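Putative glutathione-regulated potassium-efflux system protein KefB (Vibrio parahaemolyticus RIMD 2210633, PDB 3C85) probably works as a glutathione-regulated potassium-efflux antiporter of the CPA2 family, with a cytosolic nucleotide-binding TrkA domain, the part in this crystal structure. Local coordinates at the interface of chains A and B. Residues are numbered along the deposited sequence; one frame, centred on the assembly and turned at random. Chains: chain A/B, Putative glutathione-regulated potassium-efflux system protein KefB.

The interface of chains A and B. Residues chain A 50, 54, 137-138, 157, 162; chain B 163, 167.
B:Phe167 reaches from helix 159-175 of its chain into the other TrkA-N domain, where its ring lies against A:Ile138 and meets A:Phe157 at the rim. This domain has the Rossmann-like fold of RCK proteins, which commonly pair through such a C-terminal helix; here the two-fold symmetric interface repeats the contact with the chains exchanged, and the whole transporter may pair in a similar way.

The core is apolar. A:Ile138, on strand 134-139, covers one face of the B:Phe167 ring, with CB 4.0 Å above the plane and over its centre. Its terminal methyl CD1 comes to the root of the phenylalanine, 3.7 Å from B:Phe167 CB. With chi1 at 179°, CG of B:Phe167 stands opposite its backbone N, pointing the ring away from its own helix and across to the strands. The two phenylalanines meet edge to edge, their planes turned well away from parallel (about 70°): A:Phe157 CD2, from strand 155-158, is 3.7 Å from B:Phe167 CD1. At the far end of the ring, B:Phe167 CZ packs 3.9 Å from A:Ala137 CA. Off the CD2 edge, away from A:Phe157, helix 49-62 borders the ring more loosely: A:Ile50 CG2 lies 4.4 Å from B:Phe167 CD2 on the A:Ile138 side of the ring plane, and A:Ala54 CB on the other side. Where the paired helices 159-175 come together, the aliphatic stem of A:Glu162 rests on the small B:Ala163, with CB 4.0 Å from B:Ala163 CA.

Polar atoms also border the ring and its helix. The backbone O of A:Ala137 sits 3.4 Å from B:Phe167 CE1, a van der Waals approach. A bend at chi2 (-54°) brings carboxylate OE1 of A:Glu162 to 3.5 Å from the backbone N of B:Phe167, a proximity and not a hydrogen bond.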
loop_
_atom_site.group_PDB
_atom_site.type_symbol
_atom_site.label_atom_id
_atom_site.label_comp_id
_atom_site.label_asym_id
_atom_site.label_seq_id
_atom_site.Cartn_x
_atom_site.Cartn_y
_atom_site.Cartn_z
ATOM N N ILE A 50 6.951 -3.960 3.150
ATOM C CA ILE A 50 6.068 -3.048 3.899
ATOM C C ILE A 50 6.847 -2.236 4.955
ATOM O O ILE A 50 6.810 -0.963 4.986
ATOM C CB ILE A 50 4.845 -3.769 4.507
ATOM C CG1 ILE A 50 3.984 -4.400 3.403
ATOM C CG2 ILE A 50 3.968 -2.780 5.318
ATOM C CD1 ILE A 50 2.858 -5.233 3.968
ATOM N N ALA A 54 7.589 1.875 5.201
ATOM C CA ALA A 54 7.253 2.656 6.389
ATOM C C ALA A 54 8.493 3.343 6.997
ATOM O O ALA A 54 8.490 4.573 7.311
ATOM C CB ALA A 54 6.541 1.732 7.437
ATOM N N ALA A 137 -0.865 -1.683 13.075
ATOM C CA ALA A 137 -0.751 -2.966 12.381
ATOM C C ALA A 137 -1.307 -2.880 10.970
ATOM O O ALA A 137 -2.108 -1.978 10.634
ATOM C CB ALA A 137 -1.450 -4.028 13.163
ATOM N N ILE A 138 -0.888 -3.806 10.127
ATOM C CA ILE A 138 -1.334 -3.840 8.761
ATOM C C ILE A 138 -1.605 -5.277 8.445
ATOM O O ILE A 138 -0.907 -6.117 8.874
ATOM C CB ILE A 138 -0.295 -3.228 7.812
ATOM C CG1 ILE A 138 -0.889 -2.827 6.475
ATOM C CG2 ILE A 138 0.906 -4.088 7.681
ATOM C CD1 ILE A 138 -0.047 -1.914 5.728
ATOM N N PHE A 157 -4.620 -1.063 9.398
ATOM C CA PHE A 157 -4.818 -0.627 8.024
ATOM C C PHE A 157 -4.680 -1.799 7.114
ATOM O O PHE A 157 -4.041 -2.794 7.448
ATOM C CB PHE A 157 -3.802 0.465 7.686
ATOM C CG PHE A 157 -4.050 1.732 8.455
ATOM C CD1 PHE A 157 -5.198 2.514 8.179
ATOM C CD2 PHE A 157 -3.187 2.116 9.471
ATOM C CE1 PHE A 157 -5.457 3.659 8.891
ATOM C CE2 PHE A 157 -3.438 3.288 10.201
ATOM C CZ PHE A 157 -4.573 4.054 9.897
ATOM N N GLU A 162 -3.969 0.549 1.396
ATOM C CA GLU A 162 -2.812 1.448 1.540
ATOM C C GLU A 162 -1.971 1.472 0.266
ATOM O O GLU A 162 -1.539 2.550 -0.179
ATOM C CB GLU A 162 -1.953 1.020 2.756
ATOM C CG GLU A 162 -2.705 1.207 4.121
ATOM C CD GLU A 162 -3.241 2.636 4.306
ATOM O OE1 GLU A 162 -2.501 3.614 4.028
ATOM O OE2 GLU A 162 -4.414 2.788 4.733
ATOM N N ALA B 163 2.348 0.142 0.045
ATOM C CA ALA B 163 1.568 -0.106 1.249
ATOM C C ALA B 163 2.314 0.407 2.470
ATOM O O ALA B 163 1.692 0.960 3.381
ATOM C CB ALA B 163 1.309 -1.589 1.405
ATOM N N PHE B 167 0.843 3.204 4.858
ATOM C CA PHE B 167 0.713 2.812 6.227
ATOM C C PHE B 167 1.329 3.866 7.170
ATOM O O PHE B 167 0.667 4.334 8.097
ATOM C CB PHE B 167 1.375 1.444 6.372
ATOM C CG PHE B 167 1.362 0.869 7.758
ATOM C CD1 PHE B 167 0.244 0.955 8.581
ATOM C CD2 PHE B 167 2.449 0.113 8.190
ATOM C CE1 PHE B 167 0.239 0.349 9.852
ATOM C CE2 PHE B 167 2.452 -0.510 9.461
ATOM C CZ PHE B 167 1.328 -0.387 10.290
#